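Putative GGDEF domain protein (Pseudomonas aeruginosa, PDB 7E6G) probably makes the second messenger cyclic di-GMP from two molecules of GTP, with magnesium as cofactor, as a diguanylate cyclase of the GGDEF family. Local coordinates at residues Met89-Asp92 with Leu93-Leu97; Val160-Ala163 with Arg164-Ser168; Asp249-Arg252 with Ser253-Lys257. All coordinates share one frame; numbering follows the deposited sequence.

Contact 1: Met89-Asp92 with Leu93-Leu97; sequences MMRD and LNLAL
Arg91 and Leu95, one turn apart on the long helix 27-102, touch through carbon: CD of Arg91 lies 3.8 Å from Leu95 CD1, with CD2 of the same leucine almost as close. The bend at chi2 (-99°) swings CD of Arg91 against the leucine, whose side chain it passes at a slant. On another side of the helix the Met90 sulfur comes within 4.1 Å of Asn94 OD1 and 4.4 Å of Leu93 CD2, a loose approach. Asn94 CG stands beside its own backbone N (chi1 -78°) and packs at 3.6 Å over the carbonyl oxygen Met90 O. Beneath these side chains runs the regular helical ladder, with Asn94 N bonded to Met90 O at 2.9 Å and Leu95 N to Arg91 O at 2.9 Å. The buried amide of Asn94 finds its partner in the second subunit, where OD1 accepts from ND2 of Asn94 of that copy; Met90 likewise packs on Met90 of the second subunit. Outside the two segments, Asp92 OD2 pairs with a basic side chain of another protein's chain. Side chains from two copies meeting along one face, with an asparagine pair in an otherwise largely apolar seam, are characteristic of a helical dimer interface.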
loop_
_atom_site.group_PDB
_atom_site.type_symbol
_atom_site.label_atom_id
_atom_site.label_comp_id
_atom_site.label_asym_id
_atom_site.label_seq_id
_atom_site.Cartn_x
_atom_site.Cartn_y
_atom_site.Cartn_z
ATOM N N MET A 89 -10.332 6.331 13.421
ATOM C CA MET A 89 -11.403 6.241 14.264
ATOM C C MET A 89 -11.146 5.391 15.417
ATOM O O MET A 89 -11.590 5.631 16.438
ATOM C CB MET A 89 -12.357 5.565 13.467
ATOM C CG MET A 89 -13.717 5.928 13.663
ATOM S SD MET A 89 -14.631 4.474 13.459
ATOM C CE MET A 89 -14.862 3.763 15.034
ATOM N N MET A 90 -10.521 4.293 15.178
ATOM C CA MET A 90 -10.124 3.439 16.286
ATOM C C MET A 90 -9.179 4.164 17.244
ATOM O O MET A 90 -9.268 4.000 18.472
ATOM C CB MET A 90 -9.469 2.195 15.713
ATOM C CG MET A 90 -8.943 1.299 16.739
ATOM S SD MET A 90 -10.296 0.705 17.725
ATOM C CE MET A 90 -10.009 -1.059 17.578
ATOM N N ARG A 91 -8.244 4.946 16.691
ATOM C CA ARG A 91 -7.274 5.681 17.491
ATOM C C ARG A 91 -7.964 6.693 18.393
ATOM O O ARG A 91 -7.657 6.795 19.586
ATOM C CB ARG A 91 -6.300 6.389 16.555
ATOM C CG ARG A 91 -4.861 6.350 16.968
ATOM C CD ARG A 91 -4.455 7.640 17.654
ATOM N NE ARG A 91 -3.877 8.640 16.752
ATOM C CZ ARG A 91 -2.668 9.192 16.908
ATOM N NH1 ARG A 91 -2.253 10.109 16.049
ATOM N NH2 ARG A 91 -1.867 8.831 17.916
ATOM N N ASP A 92 -8.885 7.471 17.821
ATOM C CA ASP A 92 -9.646 8.434 18.604
ATOM C C ASP A 92 -10.436 7.747 19.716
ATOM O O ASP A 92 -10.477 8.235 20.856
ATOM C CB ASP A 92 -10.571 9.218 17.683
ATOM C CG ASP A 92 -9.811 10.067 16.694
ATOM O OD1 ASP A 92 -8.625 10.357 16.950
ATOM O OD2 ASP A 92 -10.392 10.454 15.653
ATOM N N LEU A 93 -11.062 6.605 19.410
ATOM C CA LEU A 93 -11.757 5.849 20.450
ATOM C C LEU A 93 -10.804 5.402 21.564
ATOM O O LEU A 93 -11.136 5.500 22.753
ATOM C CB LEU A 93 -12.461 4.647 19.826
ATOM C CG LEU A 93 -13.342 3.857 20.790
ATOM C CD1 LEU A 93 -14.781 4.222 20.558
ATOM C CD2 LEU A 93 -13.159 2.357 20.609
ATOM N N ASN A 94 -9.615 4.917 21.213
ATOM C CA ASN A 94 -8.704 4.475 22.262
ATOM C C ASN A 94 -8.219 5.653 23.100
ATOM O O ASN A 94 -8.065 5.535 24.323
ATOM C CB ASN A 94 -7.519 3.716 21.663
ATOM C CG ASN A 94 -7.869 2.284 21.267
ATOM O OD1 ASN A 94 -8.987 1.817 21.495
ATOM N ND2 ASN A 94 -6.907 1.582 20.671
ATOM N N LEU A 95 -7.968 6.793 22.456
ATOM C CA LEU A 95 -7.511 7.974 23.178
ATOM C C LEU A 95 -8.559 8.440 24.180
ATOM O O LEU A 95 -8.245 8.710 25.343
ATOM C CB LEU A 95 -7.183 9.094 22.188
ATOM C CG LEU A 95 -5.742 9.220 21.680
ATOM C CD1 LEU A 95 -5.146 7.841 21.428
ATOM C CD2 LEU A 95 -5.660 10.092 20.407
ATOM N N ALA A 96 -9.813 8.564 23.736
ATOM C CA ALA A 96 -10.877 8.953 24.653
ATOM C C ALA A 96 -10.994 7.976 25.820
ATOM O O ALA A 96 -11.152 8.402 26.974
ATOM C CB ALA A 96 -12.204 9.061 23.912
ATOM N N LEU A 97 -10.911 6.660 25.556
ATOM C CA LEU A 97 -11.085 5.695 26.642
ATOM C C LEU A 97 -9.958 5.802 27.663
ATOM O O LEU A 97 -10.199 5.780 28.877
ATOM C CB LEU A 97 -11.173 4.264 26.105
ATOM C CG LEU A 97 -12.456 3.816 25.395
ATOM C CD1 LEU A 97 -12.187 2.590 24.504
ATOM C CD2 LEU A 97 -13.538 3.529 26.381
#

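Contact 2: Val160-Ala163 with Arg164-Ser168; sequences VEIA and RAMES
Val160 starts the contact by laying CG1 over one face of the Arg164 guanidinium, 3.4 Å above its plane and displaced toward the rim; the closest atom is NH2, 3.6 Å from CG1. This methyl points opposite to the valine backbone N (chi1 164°), which turns it toward the next helical turn. Glu161 then reaches the same arginine with charge: its chain folds at chi2 (-75°), and OE2 forms a salt bridge of 2.8 Å to Arg164 NH1. The carboxylate and guanidinium planes stand 78° apart, so the pair is joined through one oxygen and one nitrogen instead of a two-pronged, coplanar bridge. Ile162 and Met166 lie side by side on the buried flank, CG2 of the isoleucine 3.6 Å from CE of the methionine. Ala163 contributes mainly backbone, its O accepting from Glu167 N at 3.0 Å, while CB and CG of Glu167 pack against that oxygen. Within the GGDEF domain, helix 152-168 rests its apolar side on the sheet: Ile162 and Met166 meet Phe184 of strand 183-188, and Met166 also touches Cys176 of strand 175-178. Met166 reaches Val203 and Val207 of helix 193-208 as well, and Ala163 packs on Thr107 and Leu109 of a loop.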
loop_
_atom_site.group_PDB
_atom_site.type_symbol
_atom_site.label_atom_id
_atom_site.label_comp_id
_atom_site.label_asym_id
_atom_site.label_seq_id
_atom_site.Cartn_x
_atom_site.Cartn_y
_atom_site.Cartn_z
ATOM N N VAL A 160 -8.224 23.577 40.710
ATOM C CA VAL A 160 -7.570 23.672 39.403
ATOM C C VAL A 160 -6.305 24.509 39.516
ATOM O O VAL A 160 -5.251 24.150 38.986
ATOM C CB VAL A 160 -8.532 24.241 38.336
ATOM C CG1 VAL A 160 -7.757 24.697 37.104
ATOM C CG2 VAL A 160 -9.587 23.222 37.932
ATOM N N GLU A 161 -6.383 25.631 40.221
ATOM C CA GLU A 161 -5.221 26.510 40.309
ATOM C C GLU A 161 -4.094 25.866 41.107
ATOM O O GLU A 161 -2.907 26.049 40.795
ATOM C CB GLU A 161 -5.630 27.833 40.935
ATOM C CG GLU A 161 -6.436 28.695 40.004
ATOM C CD GLU A 161 -5.570 29.331 38.954
ATOM O OE1 GLU A 161 -5.102 30.474 39.201
ATOM O OE2 GLU A 161 -5.366 28.691 37.891
ATOM N N ILE A 162 -4.450 25.129 42.159
ATOM C CA ILE A 162 -3.450 24.375 42.896
ATOM C C ILE A 162 -2.769 23.385 41.967
ATOM O O ILE A 162 -1.536 23.250 41.975
ATOM C CB ILE A 162 -4.089 23.687 44.116
ATOM C CG1 ILE A 162 -4.379 24.731 45.201
ATOM C CG2 ILE A 162 -3.183 22.604 44.677
ATOM C CD1 ILE A 162 -5.135 24.205 46.388
ATOM N N ALA A 163 -3.557 22.704 41.126
ATOM C CA ALA A 163 -2.987 21.727 40.205
ATOM C C ALA A 163 -2.012 22.390 39.240
ATOM O O ALA A 163 -0.896 21.897 39.024
ATOM C CB ALA A 163 -4.107 21.016 39.441
ATOM N N ARG A 164 -2.428 23.509 38.640
ATOM C CA ARG A 164 -1.549 24.224 37.719
ATOM C C ARG A 164 -0.254 24.609 38.417
ATOM O O ARG A 164 0.846 24.376 37.894
ATOM C CB ARG A 164 -2.249 25.466 37.165
ATOM C CG ARG A 164 -3.005 25.221 35.878
ATOM C CD ARG A 164 -3.704 26.481 35.381
ATOM N NE ARG A 164 -5.030 26.197 34.816
ATOM C CZ ARG A 164 -6.008 27.101 34.718
ATOM N NH1 ARG A 164 -5.807 28.345 35.153
ATOM N NH2 ARG A 164 -7.189 26.768 34.195
ATOM N N ALA A 165 -0.374 25.161 39.627
ATOM C CA ALA A 165 0.795 25.667 40.332
ATOM C C ALA A 165 1.760 24.547 40.659
ATOM O O ALA A 165 2.974 24.697 40.476
ATOM C CB ALA A 165 0.373 26.393 41.608
ATOM N N MET A 166 1.244 23.415 41.140
ATOM C CA MET A 166 2.133 22.317 41.502
ATOM C C MET A 166 2.818 21.746 40.270
ATOM O O MET A 166 4.039 21.539 40.278
ATOM C CB MET A 166 1.371 21.235 42.269
ATOM C CG MET A 166 1.032 21.681 43.684
ATOM S SD MET A 166 0.279 20.402 44.703
ATOM C CE MET A 166 -1.044 19.885 43.598
ATOM N N GLU A 167 2.065 21.530 39.187
ATOM C CA GLU A 167 2.680 21.015 37.970
ATOM C C GLU A 167 3.754 21.952 37.431
ATOM O O GLU A 167 4.717 21.492 36.810
ATOM C CB GLU A 167 1.619 20.772 36.910
ATOM C CG GLU A 167 0.825 19.542 37.172
ATOM C CD GLU A 167 1.552 18.276 36.742
ATOM O OE1 GLU A 167 1.073 17.604 35.802
ATOM O OE2 GLU A 167 2.604 17.953 37.341
ATOM N N SER A 168 3.621 23.259 37.661
ATOM C CA SER A 168 4.617 24.181 37.128
ATOM C C SER A 168 5.968 24.117 37.840
ATOM O O SER A 168 6.969 24.537 37.257
ATOM C CB SER A 168 4.102 25.613 37.178
ATOM O OG SER A 168 4.852 26.424 36.281
#

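Contact 3: Asp249-Arg252 with Ser253-Lys257; sequences DAKR and SGRDK. With G2P (phosphomethylphosphonic acid guanylate ester), chain H.
The nucleotide pocket of the GGDEF domain takes its grip on the terminal phosphate partly from this turn, where helix 236-252 ends and the chain heads for strand 258-260. Arg255 approaches the gamma phosphate of the bound GTP analogue G2P with two donors: NE bonds to O2G at 3.2 Å and NH2 to O3G at 3.1 Å. O3G lies at the guanidinium edge, near its plane, and the two bonds to separate oxygens restrict rotation of the group. The arginine chain is extended from CG to NE, which carries the guanidinium out from the loop to the phosphate. Lys251 crosses it obliquely, with CG 3.9 Å from Arg255 NH2. The lysine is bent at chi2 and chi4, and its NZ is directed to the metal-binding Asp139 by a hydrogen bond and to Asp141 by a salt bridge, close to the magnesium; its end is modelled too near the phosphate for a contact there to be trusted. The carbonyl oxygen Lys251 O lies over one face of the Arg255 guanidinium. Gly254 carries the chain round the turn with a positive phi (117°), where a beta carbon would crowd the preceding carbonyl oxygen. At the helix end, Ser253 N bonds to Asp249 O at 3.0 Å, while Ala250 O gathers weak bonds from Ser253 N and Arg255 N. Ser253 OG, at chi1 86°, is turned back over the last helical turn and donates to Ala250 O at 3.2 Å.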
loop_
_atom_site.group_PDB
_atom_site.type_symbol
_atom_site.label_atom_id
_atom_site.label_comp_id
_atom_site.label_asym_id
_atom_site.label_seq_id
_atom_site.Cartn_x
_atom_site.Cartn_y
_atom_site.Cartn_z
ATOM N N ASP A 249 0.591 13.744 60.864
ATOM C CA ASP A 249 1.400 14.492 61.830
ATOM C C ASP A 249 1.490 15.972 61.459
ATOM O O ASP A 249 1.431 16.845 62.335
ATOM C CB ASP A 249 2.795 13.886 61.936
ATOM C CG ASP A 249 2.776 12.500 62.540
ATOM O OD1 ASP A 249 1.842 12.205 63.340
ATOM O OD2 ASP A 249 3.684 11.706 62.188
ATOM N N ALA A 250 1.663 16.272 60.171
ATOM C CA ALA A 250 1.590 17.658 59.733
ATOM C C ALA A 250 0.289 18.288 60.209
ATOM O O ALA A 250 0.285 19.371 60.804
ATOM C CB ALA A 250 1.713 17.738 58.211
ATOM N N LYS A 251 -0.824 17.590 60.003
ATOM C CA LYS A 251 -2.120 18.179 60.311
ATOM C C LYS A 251 -2.300 18.393 61.805
ATOM O O LYS A 251 -2.863 19.406 62.227
ATOM C CB LYS A 251 -3.239 17.304 59.762
ATOM C CG LYS A 251 -4.261 18.106 58.982
ATOM C CD LYS A 251 -4.048 17.931 57.486
ATOM C CE LYS A 251 -5.295 18.244 56.687
ATOM N NZ LYS A 251 -5.149 19.271 55.681
ATOM N N ARG A 252 -1.838 17.443 62.621
ATOM C CA ARG A 252 -1.979 17.562 64.068
ATOM C C ARG A 252 -1.078 18.647 64.636
ATOM O O ARG A 252 -1.394 19.221 65.685
ATOM C CB ARG A 252 -1.665 16.226 64.723
ATOM C CG ARG A 252 -2.700 15.174 64.453
ATOM C CD ARG A 252 -2.323 13.891 65.160
ATOM N NE ARG A 252 -3.472 13.010 65.318
ATOM C CZ ARG A 252 -3.384 11.687 65.405
ATOM N NH1 ARG A 252 -2.190 11.101 65.350
ATOM N NH2 ARG A 252 -4.486 10.952 65.554
ATOM N N SER A 253 0.030 18.951 63.958
ATOM C CA SER A 253 1.030 19.891 64.445
ATOM C C SER A 253 0.796 21.319 63.964
ATOM O O SER A 253 1.690 22.155 64.102
ATOM C CB SER A 253 2.431 19.419 64.037
ATOM O OG SER A 253 2.787 19.858 62.737
ATOM N N GLY A 254 -0.362 21.614 63.378
ATOM C CA GLY A 254 -0.708 22.999 63.120
ATOM C C GLY A 254 -0.900 23.514 61.701
ATOM O O GLY A 254 -1.170 24.707 61.532
ATOM N N ARG A 255 -0.749 22.673 60.680
ATOM C CA ARG A 255 -1.078 23.070 59.304
ATOM C C ARG A 255 -0.109 24.073 58.670
ATOM O O ARG A 255 0.698 24.696 59.359
ATOM C CB ARG A 255 -2.516 23.602 59.248
ATOM C CG ARG A 255 -3.504 22.529 59.701
ATOM C CD ARG A 255 -4.957 22.948 59.570
ATOM N NE ARG A 255 -5.875 21.805 59.653
ATOM C CZ ARG A 255 -6.268 21.216 60.787
ATOM N NH1 ARG A 255 -5.806 21.642 61.967
ATOM N NH2 ARG A 255 -7.120 20.192 60.734
ATOM N N ASP A 256 -0.167 24.209 57.340
ATOM C CA ASP A 256 0.913 24.821 56.561
ATOM C C ASP A 256 2.264 24.227 56.946
ATOM O O ASP A 256 3.292 24.905 56.910
ATOM C CB ASP A 256 0.932 26.344 56.712
ATOM C CG ASP A 256 1.632 27.061 55.545
ATOM O OD1 ASP A 256 2.070 26.386 54.566
ATOM O OD2 ASP A 256 1.729 28.320 55.627
ATOM N N LYS A 257 2.265 22.949 57.317
ATOM C CA LYS A 257 3.452 22.235 57.755
ATOM C C LYS A 257 3.758 21.125 56.762
ATOM O O LYS A 257 2.897 20.695 55.990
ATOM C CB LYS A 257 3.266 21.633 59.160
ATOM C CG LYS A 257 4.032 22.334 60.253
ATOM C CD LYS A 257 3.245 23.512 60.813
ATOM C CE LYS A 257 4.124 24.462 61.634
ATOM N NZ LYS A 257 4.813 23.756 62.771
HETATM P PG G2P H . -8.397 20.251 57.207
HETATM O O1G G2P H . -7.472 19.535 56.619
HETATM O O2G G2P H . -8.055 21.499 57.339
HETATM O O3G G2P H . -8.921 19.712 58.307
HETATM O O3B G2P H . -9.486 20.137 56.140
HETATM P PB G2P H . -10.894 20.707 55.741
HETATM O O1B G2P H . -10.643 21.177 54.558
HETATM O O2B G2P H . -11.445 21.555 56.604
HETATM C C3A G2P H . -12.088 19.459 55.622
HETATM P PA G2P H . -11.901 18.014 54.872
HETATM O O1A G2P H . -12.303 17.528 56.110
HETATM O O2A G2P H . -10.529 18.314 54.558
HETATM O "O5'" G2P H . -12.964 18.576 54.001
HETATM C "C5'" G2P H . -12.733 19.027 52.672
HETATM C "C4'" G2P H . -14.004 19.323 51.941
HETATM O "O4'" G2P H . -13.695 18.952 50.720
HETATM C "C3'" G2P H . -14.980 18.312 52.228
HETATM O "O3'" G2P H . -16.034 18.932 52.853
HETATM C "C2'" G2P H . -15.306 17.839 50.867
HETATM O "O2'" G2P H . -16.629 17.613 50.612
HETATM C "C1'" G2P H . -14.848 18.925 50.079
HETATM N N9 G2P H . -14.632 18.554 48.732
HETATM C C8 G2P H . -14.286 17.342 48.452
HETATM N N7 G2P H . -14.138 17.195 47.175
HETATM C C5 G2P H . -14.368 18.303 46.619
HETATM C C6 G2P H . -14.328 18.669 45.364
HETATM O O6 G2P H . -14.059 17.942 44.462
HETATM N N1 G2P H . -14.617 19.971 45.047
HETATM C C2 G2P H . -14.945 20.816 46.039
HETATM N N2 G2P H . -15.192 21.978 45.732
HETATM N N3 G2P H . -14.980 20.388 47.291
HETATM C C4 G2P H . -14.670 19.155 47.592
#

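From the N terminus the three contacts follow in series, each within one continuous stretch; none nests in or crosses another. Contact 1 lies near the end of helix 27-102, on the long stalk at which two copies meet. Further along, contact 2 joins successive turns of helix 152-168, packed on the central sheet; nearest atoms of contacts 1 and 2 are about 17 Å apart. Contact 3 closes the turn after helix 236-252 and leads into edge strand 258-260. Its centre is about 21 Å from that of contact 2 and about 44 Å from that of contact 1, so the series runs from dimer stalk to nucleotide pocket.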